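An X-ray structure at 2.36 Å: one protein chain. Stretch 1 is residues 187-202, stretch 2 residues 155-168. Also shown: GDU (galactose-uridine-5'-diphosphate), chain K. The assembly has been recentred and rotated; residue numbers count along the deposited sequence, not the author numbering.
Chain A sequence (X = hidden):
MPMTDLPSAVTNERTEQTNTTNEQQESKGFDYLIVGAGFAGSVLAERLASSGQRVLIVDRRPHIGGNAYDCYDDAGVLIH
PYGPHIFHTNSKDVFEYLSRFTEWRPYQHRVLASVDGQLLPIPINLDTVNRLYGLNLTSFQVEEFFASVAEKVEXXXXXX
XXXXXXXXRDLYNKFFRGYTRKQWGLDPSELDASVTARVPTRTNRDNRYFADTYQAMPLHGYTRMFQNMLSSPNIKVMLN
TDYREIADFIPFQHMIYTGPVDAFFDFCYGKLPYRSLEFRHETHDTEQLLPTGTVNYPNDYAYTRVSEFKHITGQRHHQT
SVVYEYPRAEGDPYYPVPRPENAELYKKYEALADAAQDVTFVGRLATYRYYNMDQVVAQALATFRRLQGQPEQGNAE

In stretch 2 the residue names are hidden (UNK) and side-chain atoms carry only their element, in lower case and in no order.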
ATOM      1  N   ASP A 187      27.457  27.666   3.666  1.00 37.21           N
ATOM      2  CA  ASP A 187      27.260  28.878   2.871  1.00 31.36           C
ATOM      3  C   ASP A 187      27.370  28.478   1.406  1.00 37.33           C
ATOM      4  O   ASP A 187      28.074  27.521   1.083  1.00 36.49           O
ATOM      5  CB  ASP A 187      28.325  29.931   3.200  1.00 32.81           C
ATOM      6  CG  ASP A 187      28.085  31.258   2.487  1.00 40.40           C
ATOM      7  OD1 ASP A 187      27.349  32.100   3.036  1.00 37.64           O
ATOM      8  OD2 ASP A 187      28.638  31.465   1.381  1.00 42.29           O
ATOM      9  N   PRO A 188      26.660  29.192   0.515  1.00 35.42           N
ATOM     10  CA  PRO A 188      26.765  28.927  -0.924  1.00 32.74           C
ATOM     11  C   PRO A 188      28.205  28.992  -1.435  1.00 35.56           C
ATOM     12  O   PRO A 188      28.498  28.413  -2.475  1.00 34.78           O
ATOM     13  CB  PRO A 188      25.943  30.060  -1.544  1.00 27.88           C
ATOM     14  CG  PRO A 188      24.947  30.395  -0.516  1.00 33.50           C
ATOM     15  CD  PRO A 188      25.638  30.209   0.810  1.00 34.00           C
ATOM     16  N   SER A 189      29.078  29.711  -0.736  1.00 38.53           N
ATOM     17  CA  SER A 189      30.487  29.761  -1.129  1.00 41.47           C
ATOM     18  C   SER A 189      31.125  28.371  -1.030  1.00 39.75           C
ATOM     19  O   SER A 189      32.064  28.062  -1.759  1.00 40.16           O
ATOM     20  CB  SER A 189      31.264  30.766  -0.278  1.00 34.34           C
ATOM     21  OG  SER A 189      31.214  30.424   1.098  1.00 38.21           O
ATOM     22  N   GLU A 190      30.589  27.540  -0.135  1.00 33.13           N
ATOM     23  CA  GLU A 190      31.106  26.194   0.099  1.00 35.39           C
ATOM     24  C   GLU A 190      30.430  25.094  -0.735  1.00 35.55           C
ATOM     25  O   GLU A 190      30.650  23.913  -0.499  1.00 33.81           O
ATOM     26  CB  GLU A 190      30.997  25.848   1.581  1.00 42.03           C
ATOM     27  CG  GLU A 190      31.754  26.807   2.513  1.00 39.34           C
ATOM     28  CD  GLU A 190      31.335  26.654   3.964  1.00 50.41           C
ATOM     29  OE1 GLU A 190      30.165  26.981   4.288  1.00 48.07           O
ATOM     30  OE2 GLU A 190      32.173  26.212   4.782  1.00 49.96           O
ATOM     31  N   LEU A 191      29.614  25.476  -1.713  1.00 37.52           N
ATOM     32  CA  LEU A 191      28.960  24.488  -2.558  1.00 31.09           C
ATOM     33  C   LEU A 191      29.359  24.715  -3.995  1.00 33.35           C
ATOM     34  O   LEU A 191      29.643  25.847  -4.390  1.00 36.60           O
ATOM     35  CB  LEU A 191      27.439  24.580  -2.417  1.00 31.55           C
ATOM     36  CG  LEU A 191      26.877  24.145  -1.066  1.00 31.91           C
ATOM     37  CD1 LEU A 191      25.428  24.597  -0.911  1.00 28.59           C
ATOM     38  CD2 LEU A 191      26.998  22.634  -0.906  1.00 30.00           C
ATOM     39  N   ASP A 192      29.398  23.644  -4.782  1.00 31.55           N
ATOM     40  CA  ASP A 192      29.573  23.797  -6.223  1.00 35.37           C
ATOM     41  C   ASP A 192      28.414  24.608  -6.824  1.00 38.33           C
ATOM     42  O   ASP A 192      27.276  24.550  -6.342  1.00 35.26           O
ATOM     43  CB  ASP A 192      29.672  22.434  -6.909  1.00 36.67           C
ATOM     44  CG  ASP A 192      30.023  22.547  -8.383  1.00 47.10           C
ATOM     45  OD1 ASP A 192      31.231  22.645  -8.710  1.00 51.20           O
ATOM     46  OD2 ASP A 192      29.091  22.528  -9.221  1.00 50.50           O
ATOM     47  N   ALA A 193      28.724  25.352  -7.882  1.00 33.82           N
ATOM     48  CA  ALA A 193      27.770  26.178  -8.607  1.00 31.15           C
ATOM     49  C   ALA A 193      26.452  25.478  -8.958  1.00 35.58           C
ATOM     50  O   ALA A 193      25.399  26.117  -9.041  1.00 36.23           O
ATOM     51  CB  ALA A 193      28.423  26.702  -9.882  1.00 35.47           C
ATOM     52  N   SER A 194      26.516  24.170  -9.169  1.00 32.94           N
ATOM     53  CA  SER A 194      25.389  23.422  -9.734  1.00 33.74           C
ATOM     54  C   SER A 194      24.169  23.327  -8.811  1.00 28.59           C
ATOM     55  O   SER A 194      23.080  22.981  -9.257  1.00 31.32           O
ATOM     56  CB  SER A 194      25.837  22.016 -10.132  1.00 28.54           C
ATOM     57  OG  SER A 194      26.204  21.277  -8.978  1.00 31.72           O
ATOM     58  N   VAL A 195      24.365  23.607  -7.529  1.00 25.58           N
ATOM     59  CA  VAL A 195      23.290  23.525  -6.554  1.00 29.20           C
ATOM     60  C   VAL A 195      22.320  24.697  -6.722  1.00 32.00           C
ATOM     61  O   VAL A 195      21.137  24.481  -6.975  1.00 30.39           O
ATOM     62  CB  VAL A 195      23.838  23.470  -5.106  1.00 30.94           C
ATOM     63  CG1 VAL A 195      22.711  23.575  -4.095  1.00 28.02           C
ATOM     64  CG2 VAL A 195      24.626  22.186  -4.904  1.00 29.37           C
ATOM     65  N   THR A 196      22.814  25.929  -6.612  1.00 27.10           N
ATOM     66  CA  THR A 196      21.946  27.090  -6.809  1.00 32.52           C
ATOM     67  C   THR A 196      21.620  27.337  -8.286  1.00 32.69           C
ATOM     68  O   THR A 196      20.579  27.910  -8.595  1.00 33.03           O
ATOM     69  CB  THR A 196      22.501  28.379  -6.167  1.00 28.21           C
ATOM     70  OG1 THR A 196      23.747  28.723  -6.777  1.00 29.58           O
ATOM     71  CG2 THR A 196      22.690  28.194  -4.669  1.00 30.05           C
ATOM     72  N   ALA A 197      22.499  26.902  -9.187  1.00 25.67           N
ATOM     73  CA  ALA A 197      22.223  26.964 -10.618  1.00 29.67           C
ATOM     74  C   ALA A 197      20.975  26.168 -11.004  1.00 32.91           C
ATOM     75  O   ALA A 197      20.454  26.326 -12.108  1.00 38.34           O
ATOM     76  CB  ALA A 197      23.427  26.475 -11.430  1.00 27.22           C
ATOM     77  N   ARG A 198      20.502  25.306 -10.108  1.00 27.95           N
ATOM     78  CA  ARG A 198      19.255  24.575 -10.338  1.00 30.37           C
ATOM     79  C   ARG A 198      18.061  25.503 -10.539  1.00 34.51           C
ATOM     80  O   ARG A 198      17.107  25.163 -11.233  1.00 31.49           O
ATOM     81  CB  ARG A 198      18.954  23.621  -9.178  1.00 26.31           C
ATOM     82  CG  ARG A 198      19.739  22.319  -9.221  1.00 25.59           C
ATOM     83  CD  ARG A 198      19.574  21.511  -7.925  1.00 34.41           C
ATOM     84  NE  ARG A 198      18.205  21.047  -7.682  1.00 28.33           N
ATOM     85  CZ  ARG A 198      17.700  19.906  -8.153  1.00 28.91           C
ATOM     86  NH1 ARG A 198      18.442  19.114  -8.914  1.00 30.08           N
ATOM     87  NH2 ARG A 198      16.448  19.562  -7.876  1.00 26.78           N
ATOM     88  N   VAL A 199      18.112  26.673  -9.912  1.00 33.21           N
ATOM     89  CA  VAL A 199      17.016  27.620  -9.993  1.00 34.66           C
ATOM     90  C   VAL A 199      17.400  28.787 -10.888  1.00 34.12           C
ATOM     91  O   VAL A 199      18.047  29.728 -10.451  1.00 41.97           O
ATOM     92  CB  VAL A 199      16.642  28.144  -8.594  1.00 34.96           C
ATOM     93  CG1 VAL A 199      15.441  29.061  -8.669  1.00 32.21           C
ATOM     94  CG2 VAL A 199      16.395  26.973  -7.637  1.00 30.12           C
ATOM     95  N   PRO A 200      16.959  28.753 -12.145  1.00 41.99           N
ATOM     96  CA  PRO A 200      17.378  29.805 -13.076  1.00 42.84           C
ATOM     97  C   PRO A 200      16.763  31.160 -12.704  1.00 36.53           C
ATOM     98  O   PRO A 200      15.679  31.199 -12.119  1.00 35.35           O
ATOM     99  CB  PRO A 200      16.781  29.315 -14.390  1.00 44.33           C
ATOM    100  CG  PRO A 200      15.411  28.765 -13.942  1.00 44.74           C
ATOM    101  CD  PRO A 200      15.708  28.097 -12.587  1.00 39.74           C
ATOM    102  N   THR A 201      17.451  32.254 -13.015  1.00 37.64           N
ATOM    103  CA  THR A 201      16.842  33.576 -12.923  1.00 34.69           C
ATOM    104  C   THR A 201      16.213  33.941 -14.251  1.00 31.18           C
ATOM    105  O   THR A 201      16.743  33.618 -15.302  1.00 33.30           O
ATOM    106  CB  THR A 201      17.833  34.666 -12.498  1.00 45.76           C
ATOM    107  OG1 THR A 201      19.170  34.246 -12.812  1.00 48.13           O
ATOM    108  CG2 THR A 201      17.700  34.938 -10.986  1.00 36.30           C
ATOM    109  N   ARG A 202      15.063  34.600 -14.196  1.00 33.68           N
ATOM    110  CA  ARG A 202      14.319  34.913 -15.403  1.00 32.80           C
ATOM    111  C   ARG A 202      14.126  36.406 -15.556  1.00 30.47           C
ATOM    112  O   ARG A 202      14.020  37.126 -14.563  1.00 29.97           O
ATOM    113  CB  ARG A 202      12.954  34.230 -15.370  1.00 29.46           C
ATOM    114  CG  ARG A 202      13.036  32.733 -15.158  1.00 36.21           C
ATOM    115  CD  ARG A 202      11.657  32.117 -15.150  1.00 35.97           C
ATOM    116  NE  ARG A 202      11.722  30.668 -15.214  1.00 35.58           N
ATOM    117  CZ  ARG A 202      10.786  29.867 -14.719  1.00 33.01           C
ATOM    118  NH1 ARG A 202       9.719  30.385 -14.118  1.00 26.84           N
ATOM    119  NH2 ARG A 202      10.926  28.554 -14.809  1.00 29.69           N
ATOM    120  N   UNK A 155      35.560  33.442 -13.005  1.00 55.27           N
ATOM    121  CA  UNK A 155      35.253  32.047 -13.157  1.00 59.05           C
ATOM    122  C   UNK A 155      34.218  31.677 -12.159  1.00 53.39           C
ATOM    123  O   UNK A 155      34.454  31.767 -10.997  1.00 52.45           O
ATOM    124  c   UNK A 155      36.491  31.230 -12.843  1.00 66.75           C
ATOM    125  n   UNK A 155      35.682  29.044 -15.033  1.00 80.78           N
ATOM    126  c   UNK A 155      36.763  29.237 -14.300  1.00 85.13           C
ATOM    127  c   UNK A 155      37.157  30.656 -14.051  1.00 70.78           C
ATOM    128  o   UNK A 155      37.428  28.319 -13.852  1.00 85.76           O
ATOM    129  N   UNK A 156      33.074  31.225 -12.620  1.00 50.92           N
ATOM    130  CA  UNK A 156      32.034  30.753 -11.720  1.00 48.27           C
ATOM    131  C   UNK A 156      32.304  29.322 -11.279  1.00 44.72           C
ATOM    132  O   UNK A 156      32.452  28.428 -12.109  1.00 50.17           O
ATOM    133  c   UNK A 156      30.392  32.245 -12.916  1.00 38.78           C
ATOM    134  c   UNK A 156      30.658  30.823 -12.407  1.00 48.47           C
ATOM    135  c   UNK A 156      29.560  30.368 -11.459  1.00 43.84           C
ATOM    136  N   UNK A 157      32.373  29.109  -9.969  1.00 39.48           N
ATOM    137  CA  UNK A 157      32.626  27.779  -9.423  1.00 46.96           C
ATOM    138  C   UNK A 157      31.650  27.476  -8.303  1.00 42.61           C
ATOM    139  O   UNK A 157      31.248  26.338  -8.096  1.00 37.71           O
ATOM    140  n   UNK A 157      36.720  27.457 -10.815  1.00 71.40           N
ATOM    141  c   UNK A 157      36.223  28.763  -8.341  1.00 71.70           C
ATOM    142  c   UNK A 157      34.024  27.702  -8.812  1.00 48.86           C
ATOM    143  c   UNK A 157      37.683  28.178 -10.252  1.00 77.83           C
ATOM    144  n   UNK A 157      37.480  28.793  -9.089  1.00 80.13           N
ATOM    145  n   UNK A 157      38.863  28.273 -10.852  1.00 77.64           N
ATOM    146  c   UNK A 157      34.996  28.770  -9.252  1.00 59.85           C
ATOM    147  N   UNK A 158      31.307  28.524  -7.572  1.00 41.86           N
ATOM    148  CA  UNK A 158      30.572  28.445  -6.325  1.00 35.09           C
ATOM    149  C   UNK A 158      29.076  28.697  -6.534  1.00 40.47           C
ATOM    150  O   UNK A 158      28.682  29.311  -7.526  1.00 35.44           O
ATOM    151  c   UNK A 158      30.185  29.888  -4.319  1.00 39.54           C
ATOM    152  c   UNK A 158      31.162  29.485  -5.355  1.00 39.17           C
ATOM    153  o   UNK A 158      32.298  28.913  -4.694  1.00 50.25           O
ATOM    154  N   UNK A 159      28.246  28.204  -5.613  1.00 33.33           N
ATOM    155  CA  UNK A 159      26.822  28.518  -5.645  1.00 35.03           C
ATOM    156  C   UNK A 159      26.580  30.003  -5.376  1.00 36.44           C
ATOM    157  O   UNK A 159      25.595  30.565  -5.842  1.00 35.00           O
ATOM    158  o   UNK A 159      25.567  26.467  -5.302  1.00 28.92           O
ATOM    159  c   UNK A 159      26.030  27.644  -4.666  1.00 32.22           C
ATOM    160  N   UNK A 160      27.479  30.629  -4.618  1.00 37.34           N
ATOM    161  CA  UNK A 160      27.504  32.085  -4.493  1.00 38.24           C
ATOM    162  C   UNK A 160      27.787  32.757  -5.836  1.00 37.07           C
ATOM    163  O   UNK A 160      27.063  33.663  -6.243  1.00 37.33           O
ATOM    164  o   UNK A 160      30.739  33.798  -2.168  1.00 44.64           O
ATOM    165  c   UNK A 160      28.546  32.533  -3.469  1.00 37.32           C
ATOM    166  c   UNK A 160      29.674  34.435  -2.251  1.00 39.15           C
ATOM    167  o   UNK A 160      29.361  35.338  -1.443  1.00 39.09           O
ATOM    168  c   UNK A 160      28.723  34.055  -3.368  1.00 37.90           C
ATOM    169  N   UNK A 161      28.835  32.304  -6.521  1.00 38.96           N
ATOM    170  CA  UNK A 161      29.204  32.868  -7.816  1.00 35.19           C
ATOM    171  C   UNK A 161      28.049  32.876  -8.807  1.00 37.37           C
ATOM    172  O   UNK A 161      27.829  33.887  -9.473  1.00 36.64           O
ATOM    173  c   UNK A 161      30.370  32.100  -8.460  1.00 41.35           C
ATOM    174  c   UNK A 161      31.650  32.165  -7.649  1.00 44.67           C
ATOM    175  o   UNK A 161      32.536  31.321  -7.906  1.00 48.20           O
ATOM    176  o   UNK A 161      31.776  33.042  -6.763  1.00 39.61           O
ATOM    177  N   UNK A 162      27.337  31.753  -8.938  1.00 32.62           N
ATOM    178  CA  UNK A 162      26.323  31.646  -9.990  1.00 38.51           C
ATOM    179  C   UNK A 162      25.205  32.662  -9.820  1.00 33.08           C
ATOM    180  O   UNK A 162      24.658  33.159 -10.797  1.00 38.20           O
ATOM    181  c   UNK A 162      26.124  29.562 -11.390  1.00 38.23           C
ATOM    182  c   UNK A 162      25.677  30.238 -10.114  1.00 34.95           C
ATOM    183  c   UNK A 162      25.964  29.392  -8.899  1.00 39.25           C
ATOM    184  N   UNK A 163      24.878  32.969  -8.575  1.00 32.92           N
ATOM    185  CA  UNK A 163      23.779  33.875  -8.285  1.00 37.54           C
ATOM    186  C   UNK A 163      24.225  35.335  -8.294  1.00 36.06           C
ATOM    187  O   UNK A 163      23.671  36.159  -9.013  1.00 37.68           O
ATOM    188  c   UNK A 163      22.077  34.570  -6.541  1.00 32.70           C
ATOM    189  c   UNK A 163      22.545  32.119  -6.990  1.00 32.29           C
ATOM    190  c   UNK A 163      23.134  33.527  -6.928  1.00 40.42           C
ATOM    191  N   UNK A 164      25.242  35.644  -7.502  1.00 35.94           N
ATOM    192  CA  UNK A 164      25.695  37.021  -7.349  1.00 32.65           C
ATOM    193  C   UNK A 164      26.160  37.635  -8.684  1.00 34.00           C
ATOM    194  O   UNK A 164      26.116  38.839  -8.870  1.00 38.26           O
ATOM    195  c   UNK A 164      26.775  37.119  -6.246  1.00 38.56           C
ATOM    196  c   UNK A 164      26.739  38.472  -5.590  1.00 44.27           C
ATOM    197  c   UNK A 164      28.174  36.798  -6.798  1.00 37.36           C
ATOM    198  N   UNK A 165      26.565  36.794  -9.625  1.00 35.46           N
ATOM    199  CA  UNK A 165      27.033  37.263 -10.928  1.00 38.31           C
ATOM    200  C   UNK A 165      25.899  37.481 -11.926  1.00 39.53           C
ATOM    201  O   UNK A 165      26.128  37.948 -13.048  1.00 36.21           O
ATOM    202  c   UNK A 165      28.052  36.275 -11.520  1.00 37.04           C
ATOM    203  o   UNK A 165      27.422  35.081 -11.945  1.00 35.36           O
ATOM    204  N   UNK A 166      24.681  37.135 -11.520  1.00 37.70           N
ATOM    205  CA  UNK A 166      23.519  37.287 -12.394  1.00 37.62           C
ATOM    206  C   UNK A 166      22.498  38.298 -11.881  1.00 34.29           C
ATOM    207  O   UNK A 166      21.936  39.067 -12.668  1.00 35.41           O
ATOM    208  c   UNK A 166      22.853  35.930 -12.651  1.00 39.96           C
ATOM    209  c   UNK A 166      24.045  32.666 -14.304  1.00 57.03           C
ATOM    210  c   UNK A 166      23.738  34.968 -13.419  1.00 41.77           C
ATOM    211  n   UNK A 166      23.406  31.398 -14.732  1.00 62.17           N
ATOM    212  c   UNK A 166      23.036  33.662 -13.739  1.00 46.04           C
ATOM    213  N   UNK A 167      22.261  38.301 -10.572  1.00 29.06           N
ATOM    214  CA  UNK A 167      21.253  39.186  -9.987  1.00 28.99           C
ATOM    215  C   UNK A 167      21.781  40.010  -8.822  1.00 33.34           C
ATOM    216  O   UNK A 167      21.019  40.706  -8.150  1.00 32.29           O
ATOM    217  c   UNK A 167      20.431  37.403  -8.404  1.00 33.94           C
ATOM    218  c   UNK A 167      20.023  38.400  -9.491  1.00 34.75           C
ATOM    219  c   UNK A 167      19.332  37.711 -10.650  1.00 27.63           C
ATOM    220  N   UNK A 168      23.082  39.922  -8.569  1.00 33.41           N
ATOM    221  CA  UNK A 168      23.702  40.775  -7.580  1.00 28.48           C
ATOM    222  C   UNK A 168      23.539  40.313  -6.150  1.00 31.83           C
ATOM    223  O   UNK A 168      22.943  39.281  -5.866  1.00 34.23           O
TER
HETATM  224  N1  GDU K 500      17.441  27.649  -3.424  1.00 26.82           N
HETATM  225  C2  GDU K 500      17.271  28.675  -2.729  1.00 32.82           C
HETATM  226  N3  GDU K 500      16.299  29.404  -2.380  1.00 32.03           N
HETATM  227  C4  GDU K 500      15.120  28.976  -2.864  1.00 31.14           C
HETATM  228  C5  GDU K 500      15.120  27.762  -3.714  1.00 26.52           C
HETATM  229  C6  GDU K 500      16.292  27.140  -3.954  1.00 28.25           C
HETATM  230  O2  GDU K 500      18.493  29.141  -2.173  1.00 29.24           O
HETATM  231  O4  GDU K 500      14.072  29.556  -2.588  1.00 28.92           O
HETATM  232  C1D GDU K 500      18.708  27.006  -3.625  1.00 27.28           C
HETATM  233  C2D GDU K 500      19.234  26.058  -2.521  1.00 27.30           C
HETATM  234  O2D GDU K 500      20.654  25.970  -2.508  1.00 28.37           O
HETATM  235  C3D GDU K 500      18.579  24.757  -2.937  1.00 29.88           C
HETATM  236  C4D GDU K 500      18.886  24.808  -4.432  1.00 27.30           C
HETATM  237  O4D GDU K 500      18.758  26.183  -4.806  1.00 26.62           O
HETATM  238  O3D GDU K 500      19.167  23.645  -2.268  1.00 29.83           O
HETATM  239  C5D GDU K 500      18.181  23.777  -5.301  1.00 30.97           C
HETATM  240  O5D GDU K 500      16.785  24.101  -5.163  1.00 34.48           O
HETATM  241  PA  GDU K 500      15.637  22.995  -5.245  1.00 27.23           P
HETATM  242  O1A GDU K 500      14.333  23.700  -5.388  1.00 29.66           O
HETATM  243  O2A GDU K 500      15.880  22.179  -6.447  1.00 25.20           O
HETATM  244  O3A GDU K 500      15.572  22.161  -3.895  1.00 32.76           O
HETATM  245  PB  GDU K 500      15.031  20.675  -3.832  1.00 28.85           P
HETATM  246  O1B GDU K 500      15.214  20.362  -2.394  1.00 30.64           O
HETATM  247  O2B GDU K 500      15.782  19.652  -4.599  1.00 25.71           O
HETATM  248  O3B GDU K 500      13.457  20.549  -4.126  0.63 28.10           O
HETATM  249  C1' GDU K 500      12.602  19.444  -4.481  0.33 31.32           C
HETATM  250  C2' GDU K 500      12.661  19.236  -6.009  0.47 30.34           C
HETATM  251  C3' GDU K 500      12.453  20.635  -6.635  0.57 29.40           C
HETATM  252  C4' GDU K 500      10.982  21.066  -6.354  0.53 30.56           C
HETATM  253  C5' GDU K 500      10.716  20.950  -4.827  0.54 32.53           C
HETATM  254  C6' GDU K 500       9.212  21.071  -4.447  0.56 32.05           C
HETATM  255  O2' GDU K 500      13.885  18.594  -6.412  0.51 29.79           O
HETATM  256  O3' GDU K 500      12.757  20.569  -8.047  0.61 26.37           O
HETATM  257  O4' GDU K 500      10.111  20.198  -7.110  0.43 31.16           O
HETATM  258  O5' GDU K 500      11.254  19.811  -4.097  0.33 33.10           O
HETATM  259  O6' GDU K 500       8.860  22.397  -3.984  0.87 26.60           O

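Position 155 carries three carbons, the third bearing one oxygen and one nitrogen, all clear of stretch 1. This primary amide is Gln155, exposed and poorly ordered, a polar group at home in solvent.

Position 156 has one carbon carrying two more, one of them 4.1 Å from Ala193 CB. The pattern is Val156, apolar like the methyl it meets.

At 157, three carbons, a nitrogen and a carbon holding two further nitrogens spell a guanidinium whose end leads away from stretch 1: Arg157, its charge left exposed. The backbone does the work, Ala193 N donating to Arg157 O at 2.7 Å.

Position 158 has one carbon bearing a carbon and an oxygen, the oxygen 3.1 Å from Ser189 O. This is Thr158, whose hydroxyl donates to that carbonyl, as a purely apolar branched side chain could not.

Position 159 shows a carbon and an oxygen, the oxygen 2.8 Å from Asp192 O and 3.1 Å from Thr196 N. It is Ser159; the small hydroxyl suits a buried site and works both ways, donating to the former and accepting from the latter.

At 160, three carbons end in two oxygens, one 3.6 Å from Ser189 CB. This is Glu160, extended with chi1 and chi2 both t, its carboxylate at a partly exposed position.

Position 161 is shorter, two carbons ending in two oxygens, without contact to stretch 1: Asp161. Its OD2 accepts from Arg157 N at 3.0 Å and Thr158 N at 3.1 Å, fastening the segment that leads into the helix.

Positions 162, 163 and 164 each have one carbon carrying two. A branch carbon of 162 packs 3.8 Å from Ala193 CB, one of 163 approaches Thr196 OG1 at 3.6 Å, and 164 is out of reach. With no polar atom, they are Val162, Val163 and Val164, the last two buried.

Position 165, a carbon and an oxygen beyond reach of stretch 1, is Ser165, whose OG donates to Asp161 O at 2.8 Å.

At 166, four carbons end in nitrogen, the third carbon 4.0 Å from Thr201 OG1: Lys166, aliphatic beside Thr201, exposed overall.

At 167 the branched three-carbon pattern returns, one branch 3.2 Å from Thr201 CG2: Val167, buried and apolar.

Position 168 has no side chain: Gly168, whose positive phi favours glycine.

The contact centres on a single backbone bridge between Asp192 and Thr158. Ser159 N donates to Leu191 O at 3.0 Å, while Thr196 OG1 donates to Ser159 O at 2.8 Å. Ser159 therefore engages stretch 1 through N, O and OG. Val156 and Val162 pack against Ala193, and Val162 also against Ala197.

Stretch 2 155-168: QVRTSEDVVVSKVG
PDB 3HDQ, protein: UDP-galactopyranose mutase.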